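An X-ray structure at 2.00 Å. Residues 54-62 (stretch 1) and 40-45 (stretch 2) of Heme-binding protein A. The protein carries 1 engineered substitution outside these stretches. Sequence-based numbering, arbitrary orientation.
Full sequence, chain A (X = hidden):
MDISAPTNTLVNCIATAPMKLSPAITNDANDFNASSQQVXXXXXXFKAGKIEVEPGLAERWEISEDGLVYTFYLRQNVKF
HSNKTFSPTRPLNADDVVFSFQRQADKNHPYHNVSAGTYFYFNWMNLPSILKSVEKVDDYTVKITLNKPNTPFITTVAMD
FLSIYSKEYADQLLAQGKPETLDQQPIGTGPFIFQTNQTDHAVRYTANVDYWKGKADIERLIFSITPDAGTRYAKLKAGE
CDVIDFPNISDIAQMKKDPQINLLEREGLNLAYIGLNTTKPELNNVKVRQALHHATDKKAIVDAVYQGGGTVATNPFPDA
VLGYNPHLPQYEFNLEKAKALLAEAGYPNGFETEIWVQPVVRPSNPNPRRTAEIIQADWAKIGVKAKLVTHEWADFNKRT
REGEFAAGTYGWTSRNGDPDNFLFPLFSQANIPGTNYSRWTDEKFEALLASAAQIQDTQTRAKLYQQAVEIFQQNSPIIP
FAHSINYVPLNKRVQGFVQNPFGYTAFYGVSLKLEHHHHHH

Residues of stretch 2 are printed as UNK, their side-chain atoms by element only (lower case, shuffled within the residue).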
ATOM      1  N   GLU A  54      13.916   5.447  -8.522  1.00 10.60           N
ATOM      2  CA  GLU A  54      14.868   6.044  -9.455  1.00 19.39           C
ATOM      3  C   GLU A  54      14.803   7.546  -9.211  1.00 19.89           C
ATOM      4  O   GLU A  54      13.919   7.991  -8.495  1.00 21.35           O
ATOM      5  CB  GLU A  54      14.493   5.720 -10.911  1.00 22.50           C
ATOM      6  CG  GLU A  54      13.176   6.343 -11.349  1.00 17.93           C
ATOM      7  CD  GLU A  54      12.715   5.845 -12.706  1.00 25.82           C
ATOM      8  OE1 GLU A  54      13.511   5.196 -13.415  1.00 27.52           O
ATOM      9  OE2 GLU A  54      11.555   6.096 -13.065  1.00 26.48           O
ATOM     10  N   PRO A  55      15.736   8.332  -9.791  1.00 22.03           N
ATOM     11  CA  PRO A  55      15.723   9.793  -9.575  1.00 19.24           C
ATOM     12  C   PRO A  55      14.410  10.487  -9.946  1.00 21.48           C
ATOM     13  O   PRO A  55      13.807  10.170 -10.967  1.00 16.78           O
ATOM     14  CB  PRO A  55      16.847  10.288 -10.489  1.00 18.53           C
ATOM     15  CG  PRO A  55      17.836   9.144 -10.462  1.00 23.54           C
ATOM     16  CD  PRO A  55      16.978   7.888 -10.461  1.00 19.61           C
ATOM     17  N   GLY A  56      13.981  11.423  -9.104  1.00 12.37           N
ATOM     18  CA  GLY A  56      12.812  12.246  -9.371  1.00 17.97           C
ATOM     19  C   GLY A  56      13.207  13.717  -9.369  1.00 22.33           C
ATOM     20  O   GLY A  56      13.968  14.156 -10.225  1.00 23.24           O
ATOM     21  N   LEU A  57      12.710  14.483  -8.402  1.00 21.74           N
ATOM     22  CA  LEU A  57      13.128  15.873  -8.280  1.00 15.21           C
ATOM     23  C   LEU A  57      14.560  15.969  -7.742  1.00 19.56           C
ATOM     24  O   LEU A  57      15.231  16.987  -7.908  1.00 19.84           O
ATOM     25  CB  LEU A  57      12.161  16.638  -7.391  1.00 19.49           C
ATOM     26  CG  LEU A  57      10.784  16.833  -8.027  1.00 18.99           C
ATOM     27  CD1 LEU A  57       9.905  17.592  -7.062  1.00 18.39           C
ATOM     28  CD2 LEU A  57      10.932  17.580  -9.341  1.00 16.71           C
ATOM     29  N   ALA A  58      15.019  14.907  -7.082  1.00 11.78           N
ATOM     30  CA  ALA A  58      16.435  14.751  -6.800  1.00 12.25           C
ATOM     31  C   ALA A  58      17.075  14.050  -7.995  1.00 22.48           C
ATOM     32  O   ALA A  58      16.673  12.942  -8.362  1.00 21.67           O
ATOM     33  CB  ALA A  58      16.661  13.941  -5.526  1.00 13.76           C
ATOM     34  N   GLU A  59      18.055  14.701  -8.618  1.00 17.32           N
ATOM     35  CA  GLU A  59      18.715  14.102  -9.767  1.00 17.26           C
ATOM     36  C   GLU A  59      19.594  12.968  -9.271  1.00 20.87           C
ATOM     37  O   GLU A  59      19.819  11.990  -9.975  1.00 23.72           O
ATOM     38  CB  GLU A  59      19.535  15.142 -10.537  1.00 19.31           C
ATOM     39  CG  GLU A  59      20.694  15.721  -9.757  1.00 25.16           C
ATOM     40  CD  GLU A  59      21.320  16.912 -10.461  1.00 38.32           C
ATOM     41  OE1 GLU A  59      20.952  17.188 -11.627  1.00 35.00           O
ATOM     42  OE2 GLU A  59      22.177  17.578  -9.845  1.00 42.20           O
ATOM     43  N   ARG A  60      20.088  13.103  -8.047  1.00 21.73           N
ATOM     44  CA  ARG A  60      20.841  12.024  -7.418  1.00 26.94           C
ATOM     45  C   ARG A  60      20.825  12.173  -5.904  1.00 25.17           C
ATOM     46  O   ARG A  60      20.411  13.206  -5.381  1.00 24.17           O
ATOM     47  CB  ARG A  60      22.272  11.969  -7.952  1.00 32.13           C
ATOM     48  CG  ARG A  60      23.115  13.170  -7.618  1.00 40.44           C
ATOM     49  CD  ARG A  60      24.586  12.957  -8.009  1.00 39.84           C
ATOM     50  NE  ARG A  60      25.412  13.988  -7.395  1.00 42.13           N
ATOM     51  CZ  ARG A  60      26.125  13.818  -6.289  1.00 42.03           C
ATOM     52  NH1 ARG A  60      26.148  12.637  -5.686  1.00 46.43           N
ATOM     53  NH2 ARG A  60      26.826  14.830  -5.796  1.00 39.60           N
ATOM     54  N   TRP A  61      21.248  11.130  -5.202  1.00 25.78           N
ATOM     55  CA  TRP A  61      21.288  11.170  -3.743  1.00 25.84           C
ATOM     56  C   TRP A  61      22.404  10.289  -3.206  1.00 29.30           C
ATOM     57  O   TRP A  61      22.857   9.362  -3.883  1.00 26.51           O
ATOM     58  CB  TRP A  61      19.940  10.762  -3.129  1.00 26.29           C
ATOM     59  CG  TRP A  61      19.543   9.334  -3.373  1.00 21.83           C
ATOM     60  CD1 TRP A  61      19.695   8.279  -2.515  1.00 23.61           C
ATOM     61  CD2 TRP A  61      18.931   8.805  -4.552  1.00 25.89           C
ATOM     62  NE1 TRP A  61      19.214   7.129  -3.091  1.00 18.86           N
ATOM     63  CE2 TRP A  61      18.742   7.424  -4.342  1.00 24.04           C
ATOM     64  CE3 TRP A  61      18.536   9.362  -5.770  1.00 28.53           C
ATOM     65  CZ2 TRP A  61      18.174   6.601  -5.301  1.00 25.40           C
ATOM     66  CZ3 TRP A  61      17.975   8.548  -6.716  1.00 24.55           C
ATOM     67  CH2 TRP A  61      17.800   7.181  -6.481  1.00 30.71           C
ATOM     68  N   GLU A  62      22.844  10.606  -1.991  1.00 19.86           N
ATOM     69  CA  GLU A  62      23.885   9.861  -1.307  1.00 24.74           C
ATOM     70  C   GLU A  62      23.399   9.487   0.088  1.00 24.83           C
ATOM     71  O   GLU A  62      22.673  10.250   0.733  1.00 24.08           O
ATOM     72  CB  GLU A  62      25.140  10.719  -1.177  1.00 30.76           C
ATOM     73  CG  GLU A  62      25.717  11.176  -2.504  1.00 45.68           C
ATOM     74  CD  GLU A  62      26.856  12.165  -2.325  1.00 55.60           C
ATOM     75  OE1 GLU A  62      26.875  12.871  -1.294  1.00 52.05           O
ATOM     76  OE2 GLU A  62      27.732  12.238  -3.213  1.00 64.23           O
ATOM     77  N   UNK A  40       1.898  16.168  -9.236  1.00 15.07           N
ATOM     78  CA  UNK A  40       3.103  16.377  -8.416  1.00 17.84           C
ATOM     79  C   UNK A  40       4.244  15.410  -8.760  1.00 22.11           C
ATOM     80  O   UNK A  40       4.054  14.470  -9.529  1.00 17.46           O
ATOM     81  o   UNK A  40      -0.536  20.271  -4.684  1.00 20.10           O
ATOM     82  c   UNK A  40       2.750  16.193  -6.937  1.00 15.62           C
ATOM     83  c   UNK A  40       1.577  19.435  -5.333  1.00 21.07           C
ATOM     84  c   UNK A  40       2.376  18.451  -5.880  1.00 18.95           C
ATOM     85  c   UNK A  40       0.465  17.084  -6.254  1.00 18.27           C
ATOM     86  c   UNK A  40       1.843  17.267  -6.357  1.00 17.52           C
ATOM     87  c   UNK A  40      -0.354  18.076  -5.699  1.00 13.75           C
ATOM     88  c   UNK A  40       0.222  19.254  -5.240  1.00 19.10           C
ATOM     89  N   UNK A  41       5.419  15.660  -8.171  1.00 19.46           N
ATOM     90  CA  UNK A  41       6.552  14.727  -8.170  1.00 15.91           C
ATOM     91  C   UNK A  41       7.060  14.542  -6.772  1.00 17.18           C
ATOM     92  O   UNK A  41       6.728  15.329  -5.891  1.00 17.12           O
ATOM     93  c   UNK A  41       7.711  15.249  -9.016  1.00 11.32           C
ATOM     94  n   UNK A  41       7.283  13.923 -10.976  1.00 16.40           N
ATOM     95  c   UNK A  41       7.432  15.147 -10.498  1.00 21.32           C
ATOM     96  o   UNK A  41       7.334  16.153 -11.201  1.00 20.32           O
ATOM     97  N   UNK A  42       7.876  13.504  -6.579  1.00 18.76           N
ATOM     98  CA  UNK A  42       8.562  13.260  -5.314  1.00 13.69           C
ATOM     99  C   UNK A  42      10.062  13.355  -5.543  1.00 14.81           C
ATOM    100  O   UNK A  42      10.505  13.409  -6.677  1.00 14.25           O
ATOM    101  n   UNK A  42       4.609  10.794  -8.079  1.00 18.35           N
ATOM    102  c   UNK A  42       8.225  11.856  -4.786  1.00 13.68           C
ATOM    103  c   UNK A  42       5.669  12.128  -4.834  1.00 13.57           C
ATOM    104  c   UNK A  42       6.902  11.738  -4.017  1.00 21.35           C
ATOM    105  n   UNK A  42       5.533  11.308  -6.031  1.00 14.15           N
ATOM    106  c   UNK A  42       4.677  11.573  -7.007  1.00 21.19           C
ATOM    107  n   UNK A  42       3.889  12.626  -6.905  1.00 15.07           N
ATOM    108  N   UNK A  43      10.842  13.368  -4.459  1.00 15.51           N
ATOM    109  CA  UNK A  43      12.301  13.442  -4.547  1.00 14.06           C
ATOM    110  C   UNK A  43      12.844  12.305  -5.412  1.00 14.66           C
ATOM    111  O   UNK A  43      13.602  12.542  -6.360  1.00 16.77           O
ATOM    112  c   UNK A  43      13.344  14.600  -0.960  1.00 17.14           C
ATOM    113  c   UNK A  43      13.793  15.798  -3.120  1.00 17.47           C
ATOM    114  c   UNK A  43      12.906  14.769  -2.402  1.00 18.29           C
ATOM    115  c   UNK A  43      12.938  13.428  -3.153  1.00 16.35           C
ATOM    116  N   UNK A  44      12.436  11.081  -5.090  1.00 11.07           N
ATOM    117  CA  UNK A  44      12.675   9.914  -5.948  1.00 12.95           C
ATOM    118  C   UNK A  44      11.333   9.242  -6.239  1.00 15.99           C
ATOM    119  O   UNK A  44      10.388   9.382  -5.458  1.00 18.38           O
ATOM    120  c   UNK A  44      13.651   8.907  -5.295  1.00 15.02           C
ATOM    121  c   UNK A  44      12.998   8.231  -4.064  1.00  8.54           C
ATOM    122  c   UNK A  44      14.947   9.604  -4.893  1.00 18.02           C
ATOM    123  N   UNK A  45      11.232   8.532  -7.362  1.00 13.41           N
ATOM    124  CA  UNK A  45       9.959   7.951  -7.790  1.00 17.11           C
ATOM    125  C   UNK A  45      10.119   6.453  -7.995  1.00 17.68           C
ATOM    126  O   UNK A  45      11.197   6.000  -8.340  1.00 15.02           O
ATOM    127  o   UNK A  45       7.663  10.069  -7.898  1.00 30.11           O
ATOM    128  c   UNK A  45       9.623  10.073  -9.212  1.00 26.09           C
ATOM    129  o   UNK A  45       8.175  11.933  -8.951  1.00 19.19           O
ATOM    130  c   UNK A  45       9.536   8.556  -9.132  1.00 22.19           C
ATOM    131  c   UNK A  45       8.402  10.742  -8.645  1.00 27.80           C
TER

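Position 40 carries one carbon leading into a ring of six carbons that bears one oxygen. That is a phenol. The end of the side chain leads away from stretch 1, and nothing there touches it. The residue is Tyr-40.

Position 41 has four side-chain atoms: two carbons, the second carrying one oxygen and one nitrogen. This is a short amide. CB points toward stretch 1 and lies 3.6 Å from CG of Leu-57. The residue is Asn-41.

Position 42 has three carbons, a nitrogen, then a carbon carrying two more nitrogens. The chain ends in a guanidinium group. CB points away from stretch 1, so the contact falls to the backbone. Its O accepts a nearly straight hydrogen bond from N of Leu-57 at 3.0 Å. The residue is Arg-42.

Position 43 has four carbons, forked at the second. Its CB points away, yet one tip of the fork comes within 4.2 Å of CB of Ala-58. The backbone O takes a hydrogen bond from N of Ala-58 at 2.8 Å and a weak one from N of Gly-56 at 3.0 Å. The residue is Leu-43.

Position 44 has three carbons, with two on CB. This is a beta-branched aliphatic side chain. CB packs 3.3 Å from O of Glu-54. One methyl sits over a face of the Trp-61 ring, 3.8 Å from the centroid of its six-membered part. The residue is Val-44, and that methyl is CG1.

Position 45 has three carbons, the third carrying two oxygens. This is a carboxylate on a two-carbon arm. The second carbon lies 3.9 Å from CA of Gly-56. The residue is Glu-45. Its carboxylate folds back on its own stretch: OE1 accepts from N of Arg-42 at 2.9 Å and from ND2 of Asn-41 at 3.0 Å, while OE2 forms a salt bridge with NE of Arg-42 at 3.1 Å.

The contact is largely backbone pairing. Glu-54 and Glu-45 form an antiparallel hydrogen-bonded pair: N of Glu-54 donates to O of Glu-45 at 2.8 Å, and N of Glu-45 donates to O of Glu-54 at 3.0 Å. Their side chains share one face of the sheet. Beyond Pro-55 the chain stays close, with CA of Gly-56 only 4.1 Å from CA of Val-44. A CB on Gly-56 would clash with O of Arg-42, O of Leu-43 and CG of Glu-45. Apolar packing of Ala-58 on Leu-43 and of Trp-61 on Val-44 adds to the contact, and Leu-57 lies against CB of Asn-41; 436 Å² is buried in all.

Stretch 2 40-45: YNRLVE
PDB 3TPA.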